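Local coordinates for protein DspB (Aggregatibacter actinomycetemcomitans, PDB 1YHT) that hydrolyses terminal beta-N-acetylhexosamine residues as a family 20 glycoside hydrolase and probably thereby releases cells from biofilms, at residues Tyr276-Pro281 with Ser328-Asp333; Ser191-Ile196 with Lys222-Gln227; His65-Arg70 with Gln161-Glu166; Asp40-Ser45 with Lys107-Ile112. All coordinates share one frame; numbering follows the deposited sequence.

Contact 1 (Tyr276-Pro281 with Ser328-Asp333); sequences YLYIVP and SIWGED. With ACY (acetic acid), chain B.
Trp-330 turns the edge of its indole to the face of the Tyr-278 ring, an edge-to-face (T-shaped) pair with planes at 61°. NE1 of Trp-330 stands 3.0 Å above the Tyr-278 ring plane, over its centre. At the edge of the phenol, near its plane, ACY O (acetate) accepts from Tyr-278 OH at 2.7 Å. The backbones pair in parallel: Ser-328 N bonds Leu-277 O, Ile-279 N bonds Ser-328 O, and Trp-330 N bonds Ile-279 O. On the other face of the sheet Ile-279 and Ile-329 lie side by side, CG2 to CG1 at 3.8 Å. Past the strand ends one water accepts from Asp-333 N and donates to Pro-281 O and Trp-330 O. Trp-330 also meets His-53 edge-to-face, at the C-terminal end of barrel strand 324-329, where TIM barrels carry their active sites. The phenol OH donating to the acetate, probably from the crystallisation liquor, shows that this edge of the aromatic pair can receive a carboxylate; a role in sugar binding is possible but not established.

Contact 2 (Ser191-Ile196 with Lys222-Gln227); sequences SNHEFI and KNTFEQ
Thr-224 is the side chain that Asn-192, His-193 and Ile-196 of the helix all touch. Asn-192 and Thr-224 reach toward each other tip to tip. CG2 of Thr-224 packs against the His-193 imidazole, 3.4 Å from ND1, the two side chains crossing at about a right angle. Ile-196 comes in obliquely, its CD1 3.7 Å from Thr-224 OG1. Three residues on in the loop, Gln-227 CB takes Ile-196 CG2 at 3.6 Å; this methyl lies anti to the backbone N of Ile-196, which turns it to the loop. A water then joins the segments, donating to His-193 O and to Gln-227 OE1, each at 2.9 Å. Within the loop, Gln-227 N bonds Thr-224 O and holds the turn; outside the two segments Asn-200, farther along helix 192-208, donates ND2 to Gln-227 O. The loop is thus laid on the helix largely by methyl contacts around Thr-224 and Ile-196, a partly exposed seam in which water and an amide satisfy backbone carbonyls.

Contact 3 (His65-Arg70 with Gln161-Glu166); sequences HLLNQR and QSLMSE
A type I beta turn from His-65 to Asn-68, in the long loop after barrel strand 49-53, meets the flank of helix 154-171 through Leu-66, Leu-67 and the carboxylate of Glu-166. Glu-166 CG lies anti to the backbone N (chi1 -177°), and the extended chain brings the carboxylate to the backbone N-H at the start of the turn. There Leu-66 N donates to Glu-166 OE2 at 2.8 Å with an N-H...O angle of 160°; OE2 accepts through its syn lone pair, the one on the side of OE1. OE1 itself bonds Ser-64 OG, so the two oxygens hold the loop at Ser-64 and at Leu-66, on either side of His-65 in sequence. Leu-66 also meets Glu-166 tip to tip, its CD1 3.3 Å from OE2. The other branch, CD2, lies 3.0 Å from Ser-162 O, tight for a methyl against a carbonyl. Deeper in, Leu-67 and Leu-163 cross at about a right angle, CD1 to CD1 at 3.9 Å; helix 122-132 covers both, with Leu-127 and Val-128 against Leu-67 and Ile-124 against Leu-163. Asn-68 N closes the turn on His-65 O at 3.1 Å. Asn-68 and Gln-69 stand together opposite the single residue Ser-64, a G1 beta bulge: the type I turn plus G1 bulge known from beta hairpins, here in a loop without regular strands, held against a helix of the TIM barrel.

Contact 4 (Asp40-Ser45 with Lys107-Ile112); sequences DTISLS and KGIELI
Both Asp-40 and Lys-107 start with CG beside the backbone N (chi1 -67° for Asp-40), and Lys-107 then bends at chi2, -129°, which places CD near Ser-43. NZ of Lys-107 forms a salt bridge with Asp-40 OD1 at 2.9 Å, approaching from above the carboxylate, 48° out of its plane. The same OD1 bonds Tyr-103 OH, so two donors share it and its negative charge is probably well stabilised. Lys-107 CD lies 3.8 Å from Ser-43 CB. A water accepts from NZ at 2.7 Å and also contacts Ser-43 OG, 3.1 Å away. Beside these polar groups, Ile-109 sends CD1 to Ile-42 CG2 at 3.7 Å and to Ser-43 CA at 3.9 Å. Gly-108, with positive phi, ends the preceding helix in a Schellman motif and turns the chain into the strand. Helix 32-44 is thereby fastened to the junction of helix 94-106 and strand 110-117, Ile-42 and Ile-109 both lying on Leu-50 of strand 49-53, while Thr-41 and Ser-45 pack on helix 339-358.

In the fold
All four contacts are partly buried. Contact 1 lies nearest the chain's centre, half its touching residues buried; contact 2 is the most peripheral. Contacts 1 and 4 both reach the parallel barrel sheet, their centres about 19 Å apart: contact 1 pairs strands at the C-terminal end of 324-329, contact 4 ties a helix to the start of 110-117. Helix 339-358 packs against both. Contacts 2 and 3 each set a loop on a helix, 192-208 and 154-171, which themselves touch through Phe-205. Chemistry follows place: backbone ladder and aromatic rings in contact 1, a salt bridge beside an isoleucine pair in contact 4, a carboxylate holding backbone N-H in contact 3, methyls with water in contact 2.

Contact 1 (Tyr276-Pro281 with Ser328-Asp333)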
loop_
_atom_site.group_PDB
_atom_site.type_symbol
_atom_site.label_atom_id
_atom_site.label_comp_id
_atom_site.label_asym_id
_atom_site.label_seq_id
_atom_site.Cartn_x
_atom_site.Cartn_y
_atom_site.Cartn_z
ATOM N N TYR A 276 -5.302 10.590 -11.004
ATOM C CA TYR A 276 -4.869 9.903 -12.239
ATOM C C TYR A 276 -4.403 8.450 -12.054
ATOM O O TYR A 276 -4.398 7.656 -13.004
ATOM C CB TYR A 276 -3.709 10.663 -12.880
ATOM C CG TYR A 276 -4.147 11.930 -13.550
ATOM C CD1 TYR A 276 -4.902 11.872 -14.728
ATOM C CD2 TYR A 276 -3.848 13.186 -13.000
ATOM C CE1 TYR A 276 -5.319 13.014 -15.351
ATOM C CE2 TYR A 276 -4.250 14.362 -13.656
ATOM C CZ TYR A 276 -4.990 14.259 -14.816
ATOM O OH TYR A 276 -5.431 15.384 -15.471
ATOM N N LEU A 277 -3.958 8.148 -10.846
ATOM C CA LEU A 277 -3.204 6.943 -10.595
ATOM C C LEU A 277 -3.881 5.932 -9.694
ATOM O O LEU A 277 -3.314 4.871 -9.474
ATOM C CB LEU A 277 -1.808 7.294 -10.075
ATOM C CG LEU A 277 -0.998 8.289 -10.903
ATOM C CD1 LEU A 277 0.312 8.554 -10.257
ATOM C CD2 LEU A 277 -0.758 7.866 -12.348
ATOM N N TYR A 278 -5.071 6.234 -9.196
ATOM C CA TYR A 278 -5.920 5.225 -8.528
ATOM C C TYR A 278 -6.952 4.747 -9.527
ATOM O O TYR A 278 -7.547 5.559 -10.242
ATOM C CB TYR A 278 -6.685 5.810 -7.344
ATOM C CG TYR A 278 -5.919 5.913 -6.052
ATOM C CD1 TYR A 278 -4.517 5.915 -6.019
ATOM C CD2 TYR A 278 -6.600 6.077 -4.852
ATOM C CE1 TYR A 278 -3.843 6.020 -4.842
ATOM C CE2 TYR A 278 -5.910 6.234 -3.674
ATOM C CZ TYR A 278 -4.550 6.172 -3.661
ATOM O OH TYR A 278 -3.884 6.245 -2.437
ATOM N N ILE A 279 -7.137 3.426 -9.572
ATOM C CA ILE A 279 -8.297 2.853 -10.233
ATOM C C ILE A 279 -8.981 1.913 -9.237
ATOM O O ILE A 279 -8.309 1.152 -8.507
ATOM C CB ILE A 279 -7.939 2.194 -11.636
ATOM C CG1 ILE A 279 -9.213 1.716 -12.330
ATOM C CG2 ILE A 279 -6.950 1.041 -11.472
ATOM C CD1 ILE A 279 -9.058 1.574 -13.857
ATOM N N VAL A 280 -10.316 1.949 -9.225
ATOM C CA VAL A 280 -11.139 1.126 -8.362
ATOM C C VAL A 280 -12.082 0.281 -9.242
ATOM O O VAL A 280 -13.243 0.645 -9.517
ATOM C CB VAL A 280 -11.914 1.995 -7.299
ATOM C CG1 VAL A 280 -12.488 1.134 -6.196
ATOM C CG2 VAL A 280 -10.956 3.092 -6.679
ATOM N N PRO A 281 -11.578 -0.852 -9.714
ATOM C CA PRO A 281 -12.412 -1.611 -10.629
ATOM C C PRO A 281 -13.752 -2.044 -10.046
ATOM O O PRO A 281 -13.871 -2.474 -8.884
ATOM C CB PRO A 281 -11.535 -2.815 -10.994
ATOM C CG PRO A 281 -10.143 -2.304 -10.769
ATOM C CD PRO A 281 -10.267 -1.485 -9.534
ATOM N N SER A 328 -2.161 2.519 -8.610
ATOM C CA SER A 328 -2.780 1.754 -7.540
ATOM C C SER A 328 -4.125 1.171 -7.996
ATOM O O SER A 328 -4.995 1.895 -8.456
ATOM C CB SER A 328 -2.981 2.672 -6.316
ATOM O OG SER A 328 -1.745 3.098 -5.717
ATOM N N ILE A 329 -4.286 -0.149 -7.886
ATOM C CA ILE A 329 -5.525 -0.823 -8.211
ATOM C C ILE A 329 -6.138 -1.298 -6.918
ATOM O O ILE A 329 -5.695 -2.287 -6.335
ATOM C CB ILE A 329 -5.294 -2.060 -9.135
ATOM C CG1 ILE A 329 -4.503 -1.674 -10.397
ATOM C CG2 ILE A 329 -6.661 -2.714 -9.435
ATOM C CD1 ILE A 329 -4.151 -2.858 -11.369
ATOM N N TRP A 330 -7.190 -0.614 -6.509
ATOM C CA TRP A 330 -7.856 -0.835 -5.272
ATOM C C TRP A 330 -9.057 -1.725 -5.491
ATOM O O TRP A 330 -9.736 -1.638 -6.524
ATOM C CB TRP A 330 -8.291 0.464 -4.628
ATOM C CG TRP A 330 -7.153 1.394 -4.245
ATOM C CD1 TRP A 330 -6.743 2.475 -4.921
ATOM C CD2 TRP A 330 -6.337 1.303 -3.086
ATOM N NE1 TRP A 330 -5.698 3.083 -4.263
ATOM C CE2 TRP A 330 -5.426 2.373 -3.132
ATOM C CE3 TRP A 330 -6.278 0.411 -2.013
ATOM C CZ2 TRP A 330 -4.483 2.589 -2.145
ATOM C CZ3 TRP A 330 -5.327 0.612 -1.043
ATOM C CH2 TRP A 330 -4.440 1.685 -1.112
ATOM N N GLY A 331 -9.309 -2.560 -4.477
ATOM C CA GLY A 331 -10.178 -3.739 -4.582
ATOM C C GLY A 331 -11.598 -3.657 -4.074
ATOM O O GLY A 331 -12.351 -4.610 -4.274
ATOM N N GLU A 332 -11.954 -2.558 -3.416
ATOM C CA GLU A 332 -13.249 -2.411 -2.674
ATOM C C GLU A 332 -14.477 -2.803 -3.453
ATOM O O GLU A 332 -15.456 -3.303 -2.888
ATOM C CB GLU A 332 -13.644 -0.944 -2.385
ATOM C CG GLU A 332 -12.810 -0.086 -1.671
ATOM C CD GLU A 332 -11.837 0.603 -2.530
ATOM O OE1 GLU A 332 -12.052 1.790 -2.942
ATOM O OE2 GLU A 332 -10.828 -0.067 -2.701
ATOM N N ASP A 333 -14.485 -2.442 -4.730
ATOM C CA ASP A 333 -15.704 -2.456 -5.534
ATOM C C ASP A 333 -15.712 -3.618 -6.539
ATOM O O ASP A 333 -16.630 -3.728 -7.357
ATOM C CB ASP A 333 -15.828 -1.122 -6.320
ATOM C CG ASP A 333 -16.295 0.058 -5.454
ATOM O OD1 ASP A 333 -16.639 -0.128 -4.272
ATOM O OD2 ASP A 333 -16.281 1.195 -5.962
HETATM C C ACY B . -4.992 5.413 0.799
HETATM O O ACY B . -5.468 5.877 -0.245
HETATM O OXT ACY B . -5.680 5.157 1.823
HETATM C CH3 ACY B . -3.530 5.117 0.806
HETATM O O HOH W 1 -15.286 2.067 -8.212
HETATM O O HOH W 2 -12.344 -2.140 -6.726
#

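Contact 2 (Ser191-Ile196 with Lys222-Gln227)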
loop_
_atom_site.group_PDB
_atom_site.type_symbol
_atom_site.label_atom_id
_atom_site.label_comp_id
_atom_site.label_asym_id
_atom_site.label_seq_id
_atom_site.Cartn_x
_atom_site.Cartn_y
_atom_site.Cartn_z
ATOM N N SER A 191 -3.770 12.487 17.513
ATOM C CA SER A 191 -2.785 11.414 17.733
ATOM C C SER A 191 -1.441 11.661 17.048
ATOM O O SER A 191 -0.569 10.810 17.121
ATOM C CB SER A 191 -3.368 10.037 17.313
ATOM O OG SER A 191 -3.406 9.864 15.904
ATOM N N ASN A 192 -1.283 12.821 16.405
ATOM C CA ASN A 192 -0.202 13.013 15.450
ATOM C C ASN A 192 1.163 12.954 16.071
ATOM O O ASN A 192 2.058 12.356 15.471
ATOM C CB ASN A 192 -0.315 14.297 14.631
ATOM C CG ASN A 192 0.767 14.375 13.546
ATOM O OD1 ASN A 192 0.657 13.730 12.449
ATOM N ND2 ASN A 192 1.851 15.073 13.855
ATOM N N HIS A 193 1.357 13.576 17.236
ATOM C CA HIS A 193 2.701 13.607 17.819
ATOM C C HIS A 193 3.195 12.211 18.090
ATOM O O HIS A 193 4.313 11.918 17.794
ATOM C CB HIS A 193 2.799 14.478 19.077
ATOM C CG HIS A 193 2.417 15.908 18.817
ATOM N ND1 HIS A 193 3.315 16.851 18.357
ATOM C CD2 HIS A 193 1.216 16.529 18.863
ATOM C CE1 HIS A 193 2.683 17.991 18.148
ATOM N NE2 HIS A 193 1.418 17.828 18.470
ATOM N N GLU A 194 2.360 11.356 18.659
ATOM C CA GLU A 194 2.791 9.978 18.933
ATOM C C GLU A 194 3.021 9.164 17.656
ATOM O O GLU A 194 3.763 8.188 17.667
ATOM C CB GLU A 194 1.785 9.267 19.843
ATOM C CG GLU A 194 1.781 9.796 21.253
ATOM C CD GLU A 194 3.035 9.408 22.038
ATOM O OE1 GLU A 194 3.732 8.403 21.665
ATOM O OE2 GLU A 194 3.299 10.135 23.039
ATOM N N PHE A 195 2.388 9.567 16.550
ATOM C CA PHE A 195 2.612 8.907 15.286
ATOM C C PHE A 195 4.057 9.074 14.823
ATOM O O PHE A 195 4.652 8.135 14.318
ATOM C CB PHE A 195 1.617 9.367 14.222
ATOM C CG PHE A 195 1.846 8.704 12.896
ATOM C CD1 PHE A 195 1.618 7.329 12.772
ATOM C CD2 PHE A 195 2.384 9.420 11.824
ATOM C CE1 PHE A 195 1.873 6.676 11.581
ATOM C CE2 PHE A 195 2.649 8.781 10.584
ATOM C CZ PHE A 195 2.406 7.409 10.459
ATOM N N ILE A 196 4.637 10.266 15.006
ATOM C CA ILE A 196 6.040 10.514 14.644
ATOM C C ILE A 196 6.923 9.507 15.344
ATOM O O ILE A 196 7.793 8.858 14.722
ATOM C CB ILE A 196 6.498 11.916 15.070
ATOM C CG1 ILE A 196 5.618 12.996 14.424
ATOM C CG2 ILE A 196 7.991 12.130 14.793
ATOM C CD1 ILE A 196 5.359 12.815 13.015
ATOM N N LYS A 222 2.796 20.080 8.929
ATOM C CA LYS A 222 3.799 21.150 9.124
ATOM C C LYS A 222 4.344 21.246 10.545
ATOM O O LYS A 222 5.508 21.526 10.723
ATOM C CB LYS A 222 3.185 22.497 8.752
ATOM C CG LYS A 222 2.982 22.682 7.276
ATOM C CD LYS A 222 2.378 24.080 6.994
ATOM C CE LYS A 222 1.530 24.084 5.748
ATOM N NZ LYS A 222 0.759 25.395 5.641
ATOM N N ASN A 223 3.484 21.004 11.540
ATOM C CA ASN A 223 3.855 21.098 12.951
ATOM C C ASN A 223 4.919 20.147 13.396
ATOM O O ASN A 223 5.649 20.467 14.338
ATOM C CB ASN A 223 2.654 20.826 13.874
ATOM C CG ASN A 223 1.772 22.012 14.029
ATOM O OD1 ASN A 223 2.100 23.111 13.560
ATOM N ND2 ASN A 223 0.619 21.804 14.657
ATOM N N THR A 224 5.003 18.988 12.741
ATOM C CA THR A 224 5.811 17.856 13.243
ATOM C C THR A 224 6.694 17.136 12.199
ATOM O O THR A 224 7.525 16.341 12.564
ATOM C CB THR A 224 4.896 16.791 13.874
ATOM O OG1 THR A 224 3.968 16.290 12.903
ATOM C CG2 THR A 224 4.120 17.321 15.101
ATOM N N PHE A 225 6.493 17.370 10.907
ATOM C CA PHE A 225 7.161 16.511 9.917
ATOM C C PHE A 225 8.671 16.550 9.955
ATOM O O PHE A 225 9.301 15.606 9.566
ATOM C CB PHE A 225 6.647 16.724 8.488
ATOM C CG PHE A 225 7.287 17.855 7.766
ATOM C CD1 PHE A 225 8.064 17.613 6.629
ATOM C CD2 PHE A 225 7.103 19.168 8.191
ATOM C CE1 PHE A 225 8.647 18.677 5.917
ATOM C CE2 PHE A 225 7.679 20.239 7.488
ATOM C CZ PHE A 225 8.451 19.991 6.349
ATOM N N GLU A 226 9.250 17.643 10.435
ATOM C CA GLU A 226 10.670 17.762 10.531
ATOM C C GLU A 226 11.251 16.834 11.594
ATOM O O GLU A 226 12.451 16.672 11.614
ATOM C CB GLU A 226 11.069 19.214 10.796
ATOM C CG GLU A 226 10.540 20.193 9.739
ATOM C CD GLU A 226 10.701 21.653 10.117
ATOM O OE1 GLU A 226 9.935 22.176 10.973
ATOM O OE2 GLU A 226 11.631 22.259 9.565
ATOM N N GLN A 227 10.411 16.194 12.425
ATOM C CA GLN A 227 10.860 15.180 13.411
ATOM C C GLN A 227 10.952 13.752 12.830
ATOM O O GLN A 227 11.463 12.848 13.448
ATOM C CB GLN A 227 9.874 15.140 14.589
ATOM C CG GLN A 227 9.759 16.453 15.360
ATOM C CD GLN A 227 8.526 16.527 16.244
ATOM O OE1 GLN A 227 8.212 15.584 16.944
ATOM N NE2 GLN A 227 7.804 17.645 16.184
HETATM O O HOH W 3 6.050 14.145 18.259
#

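Contact 3 (His65-Arg70 with Gln161-Glu166)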
loop_
_atom_site.group_PDB
_atom_site.type_symbol
_atom_site.label_atom_id
_atom_site.label_comp_id
_atom_site.label_asym_id
_atom_site.label_seq_id
_atom_site.Cartn_x
_atom_site.Cartn_y
_atom_site.Cartn_z
ATOM N N HIS A 65 2.573 -17.773 10.394
ATOM C CA HIS A 65 2.752 -18.485 11.674
ATOM C C HIS A 65 2.229 -17.652 12.864
ATOM O O HIS A 65 1.491 -18.132 13.696
ATOM C CB HIS A 65 4.243 -18.787 11.921
ATOM C CG HIS A 65 4.756 -20.027 11.253
ATOM N ND1 HIS A 65 4.827 -20.169 9.885
ATOM C CD2 HIS A 65 5.301 -21.151 11.784
ATOM C CE1 HIS A 65 5.346 -21.357 9.604
ATOM N NE2 HIS A 65 5.621 -21.986 10.745
ATOM N N LEU A 66 2.615 -16.374 12.914
ATOM C CA LEU A 66 2.261 -15.514 14.065
ATOM C C LEU A 66 0.759 -15.331 14.239
ATOM O O LEU A 66 0.239 -15.303 15.378
ATOM C CB LEU A 66 2.958 -14.139 13.925
ATOM C CG LEU A 66 4.325 -13.913 14.583
ATOM C CD1 LEU A 66 5.286 -14.920 14.228
ATOM C CD2 LEU A 66 4.883 -12.571 14.173
ATOM N N LEU A 67 0.046 -15.169 13.127
ATOM C CA LEU A 67 -1.415 -15.035 13.163
ATOM C C LEU A 67 -2.146 -16.369 12.994
ATOM O O LEU A 67 -3.358 -16.407 12.987
ATOM C CB LEU A 67 -1.888 -14.027 12.138
ATOM C CG LEU A 67 -1.161 -12.681 12.193
ATOM C CD1 LEU A 67 -1.539 -11.864 11.017
ATOM C CD2 LEU A 67 -1.433 -11.910 13.468
ATOM N N ASN A 68 -1.377 -17.444 12.892
ATOM C CA ASN A 68 -1.853 -18.806 12.760
ATOM C C ASN A 68 -2.893 -18.995 11.620
ATOM O O ASN A 68 -4.016 -19.403 11.852
ATOM C CB ASN A 68 -2.371 -19.377 14.108
ATOM C CG ASN A 68 -2.549 -20.872 14.057
ATOM O OD1 ASN A 68 -2.006 -21.531 13.175
ATOM N ND2 ASN A 68 -3.308 -21.430 15.004
ATOM N N GLN A 69 -2.488 -18.610 10.413
ATOM C CA GLN A 69 -3.245 -18.751 9.192
ATOM C C GLN A 69 -2.376 -19.601 8.325
ATOM O O GLN A 69 -1.428 -19.105 7.683
ATOM C CB GLN A 69 -3.500 -17.379 8.535
ATOM C CG GLN A 69 -4.178 -17.513 7.175
ATOM C CD GLN A 69 -4.849 -16.245 6.730
ATOM O OE1 GLN A 69 -6.052 -16.073 6.962
ATOM N NE2 GLN A 69 -4.076 -15.347 6.062
ATOM N N ARG A 70 -2.628 -20.901 8.363
ATOM C CA ARG A 70 -1.715 -21.866 7.814
ATOM C C ARG A 70 -2.381 -22.635 6.657
ATOM O O ARG A 70 -3.587 -22.976 6.693
ATOM C CB ARG A 70 -1.212 -22.810 8.907
ATOM C CG ARG A 70 -0.358 -22.179 10.055
ATOM C CD ARG A 70 0.867 -21.397 9.583
ATOM N NE ARG A 70 1.682 -22.070 8.582
ATOM C CZ ARG A 70 2.549 -23.054 8.824
ATOM N NH1 ARG A 70 2.706 -23.528 10.052
ATOM N NH2 ARG A 70 3.245 -23.605 7.835
ATOM N N GLN A 161 6.222 -5.241 15.418
ATOM C CA GLN A 161 7.541 -5.569 14.980
ATOM C C GLN A 161 7.743 -7.088 14.817
ATOM O O GLN A 161 8.385 -7.493 13.902
ATOM C CB GLN A 161 8.550 -4.976 15.937
ATOM C CG GLN A 161 8.696 -3.447 15.699
ATOM C CD GLN A 161 9.678 -2.818 16.676
ATOM O OE1 GLN A 161 10.141 -3.477 17.610
ATOM N NE2 GLN A 161 9.997 -1.539 16.458
ATOM N N SER A 162 7.174 -7.899 15.697
ATOM C CA SER A 162 7.194 -9.359 15.519
ATOM C C SER A 162 6.518 -9.794 14.204
ATOM O O SER A 162 7.049 -10.660 13.537
ATOM C CB SER A 162 6.609 -10.096 16.723
ATOM O OG SER A 162 5.197 -10.054 16.692
ATOM N N LEU A 163 5.409 -9.157 13.805
ATOM C CA LEU A 163 4.728 -9.460 12.537
ATOM C C LEU A 163 5.546 -8.900 11.359
ATOM O O LEU A 163 5.774 -9.579 10.344
ATOM C CB LEU A 163 3.304 -8.877 12.522
ATOM C CG LEU A 163 2.387 -9.228 11.349
ATOM C CD1 LEU A 163 2.258 -10.795 11.146
ATOM C CD2 LEU A 163 1.015 -8.566 11.585
ATOM N N MET A 164 6.093 -7.705 11.528
ATOM C CA MET A 164 7.010 -7.181 10.499
ATOM C C MET A 164 8.176 -8.127 10.233
ATOM O O MET A 164 8.512 -8.373 9.069
ATOM C CB MET A 164 7.536 -5.810 10.877
ATOM C CG MET A 164 6.466 -4.718 10.913
ATOM S SD MET A 164 7.088 -3.203 11.747
ATOM C CE MET A 164 8.280 -2.616 10.539
ATOM N N SER A 165 8.771 -8.682 11.293
ATOM C CA SER A 165 9.878 -9.651 11.124
ATOM C C SER A 165 9.498 -10.880 10.294
ATOM O O SER A 165 10.277 -11.371 9.465
ATOM C CB SER A 165 10.388 -10.093 12.499
ATOM O OG SER A 165 10.987 -8.992 13.172
ATOM N N GLU A 166 8.295 -11.408 10.547
ATOM C CA GLU A 166 7.768 -12.514 9.774
ATOM C C GLU A 166 7.578 -12.142 8.296
ATOM O O GLU A 166 7.957 -12.899 7.385
ATOM C CB GLU A 166 6.448 -12.954 10.381
ATOM C CG GLU A 166 5.873 -14.168 9.649
ATOM C CD GLU A 166 4.575 -14.656 10.246
ATOM O OE1 GLU A 166 3.519 -14.154 9.821
ATOM O OE2 GLU A 166 4.632 -15.555 11.090
#

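Contact 4 (Asp40-Ser45 with Lys107-Ile112)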
loop_
_atom_site.group_PDB
_atom_site.type_symbol
_atom_site.label_atom_id
_atom_site.label_comp_id
_atom_site.label_asym_id
_atom_site.label_seq_id
_atom_site.Cartn_x
_atom_site.Cartn_y
_atom_site.Cartn_z
ATOM N N ASP A 40 4.775 -9.172 -15.428
ATOM C CA ASP A 40 5.190 -9.117 -16.849
ATOM C C ASP A 40 4.978 -7.725 -17.392
ATOM O O ASP A 40 5.890 -7.136 -17.983
ATOM C CB ASP A 40 4.408 -10.111 -17.660
ATOM C CG ASP A 40 4.739 -11.555 -17.297
ATOM O OD1 ASP A 40 5.868 -11.869 -16.873
ATOM O OD2 ASP A 40 3.840 -12.398 -17.454
ATOM N N THR A 41 3.819 -7.155 -17.135
ATOM C CA THR A 41 3.523 -5.784 -17.587
ATOM C C THR A 41 4.506 -4.769 -16.994
ATOM O O THR A 41 5.043 -3.934 -17.724
ATOM C CB THR A 41 2.082 -5.385 -17.251
ATOM O OG1 THR A 41 1.221 -6.309 -17.856
ATOM C CG2 THR A 41 1.715 -4.000 -17.764
ATOM N N ILE A 42 4.764 -4.870 -15.681
ATOM C CA ILE A 42 5.656 -3.941 -15.018
ATOM C C ILE A 42 7.035 -4.027 -15.712
ATOM O O ILE A 42 7.650 -3.003 -16.070
ATOM C CB ILE A 42 5.765 -4.215 -13.479
ATOM C CG1 ILE A 42 4.407 -3.991 -12.783
ATOM C CG2 ILE A 42 6.791 -3.270 -12.821
ATOM C CD1 ILE A 42 4.285 -4.664 -11.446
ATOM N N SER A 43 7.504 -5.262 -15.876
ATOM C CA SER A 43 8.832 -5.549 -16.389
ATOM C C SER A 43 9.000 -5.092 -17.825
ATOM O O SER A 43 9.970 -4.399 -18.148
ATOM C CB SER A 43 9.089 -7.048 -16.326
ATOM O OG SER A 43 10.350 -7.344 -16.888
ATOM N N LEU A 44 8.066 -5.520 -18.688
ATOM C CA LEU A 44 8.092 -5.162 -20.095
ATOM C C LEU A 44 7.899 -3.677 -20.348
ATOM O O LEU A 44 8.334 -3.164 -21.392
ATOM C CB LEU A 44 6.989 -5.913 -20.848
ATOM C CG LEU A 44 7.207 -7.440 -20.897
ATOM C CD1 LEU A 44 5.921 -8.146 -21.311
ATOM C CD2 LEU A 44 8.375 -7.815 -21.815
ATOM N N SER A 45 7.224 -2.975 -19.434
ATOM C CA SER A 45 7.047 -1.521 -19.610
ATOM C C SER A 45 8.256 -0.726 -19.105
ATOM O O SER A 45 8.294 0.501 -19.275
ATOM C CB SER A 45 5.801 -1.057 -18.863
ATOM O OG SER A 45 4.660 -1.789 -19.295
ATOM N N LYS A 107 12.586 -11.165 -13.066
ATOM C CA LYS A 107 12.160 -10.071 -13.948
ATOM C C LYS A 107 12.656 -8.713 -13.473
ATOM O O LYS A 107 12.292 -7.686 -14.047
ATOM C CB LYS A 107 10.649 -10.086 -14.112
ATOM C CG LYS A 107 10.172 -11.271 -15.011
ATOM C CD LYS A 107 9.223 -10.849 -16.150
ATOM C CE LYS A 107 9.176 -11.896 -17.295
ATOM N NZ LYS A 107 8.266 -11.473 -18.423
ATOM N N GLY A 108 13.438 -8.690 -12.397
ATOM C CA GLY A 108 13.994 -7.455 -11.898
ATOM C C GLY A 108 12.953 -6.586 -11.207
ATOM O O GLY A 108 13.124 -5.372 -11.135
ATOM N N ILE A 109 11.867 -7.202 -10.750
ATOM C CA ILE A 109 10.795 -6.492 -10.048
ATOM C C ILE A 109 10.894 -6.714 -8.537
ATOM O O ILE A 109 10.731 -7.833 -8.035
ATOM C CB ILE A 109 9.372 -6.891 -10.588
ATOM C CG1 ILE A 109 9.322 -6.741 -12.132
ATOM C CG2 ILE A 109 8.298 -6.060 -9.913
ATOM C CD1 ILE A 109 9.772 -5.410 -12.622
ATOM N N GLU A 110 11.200 -5.636 -7.849
ATOM C CA GLU A 110 11.166 -5.559 -6.405
ATOM C C GLU A 110 9.749 -5.735 -5.855
ATOM O O GLU A 110 8.786 -5.185 -6.383
ATOM C CB GLU A 110 11.673 -4.190 -5.940
ATOM C CG GLU A 110 11.855 -4.116 -4.428
ATOM C CD GLU A 110 12.106 -2.735 -3.880
ATOM O OE1 GLU A 110 12.083 -1.734 -4.611
ATOM O OE2 GLU A 110 12.338 -2.681 -2.669
ATOM N N LEU A 111 9.627 -6.534 -4.809
ATOM C CA LEU A 111 8.360 -6.708 -4.072
ATOM C C LEU A 111 8.423 -5.834 -2.823
ATOM O O LEU A 111 9.352 -5.951 -2.030
ATOM C CB LEU A 111 8.190 -8.158 -3.693
ATOM C CG LEU A 111 8.160 -9.147 -4.893
ATOM C CD1 LEU A 111 7.891 -10.616 -4.452
ATOM C CD2 LEU A 111 7.092 -8.729 -5.882
ATOM N N ILE A 112 7.451 -4.950 -2.657
ATOM C CA ILE A 112 7.396 -4.111 -1.495
ATOM C C ILE A 112 6.154 -4.526 -0.695
ATOM O O ILE A 112 5.038 -4.154 -1.041
ATOM C CB ILE A 112 7.385 -2.612 -1.842
ATOM C CG1 ILE A 112 8.571 -2.282 -2.758
ATOM C CG2 ILE A 112 7.287 -1.747 -0.558
ATOM C CD1 ILE A 112 8.625 -0.847 -3.326
HETATM O O HOH W 4 9.806 -9.422 -19.116
#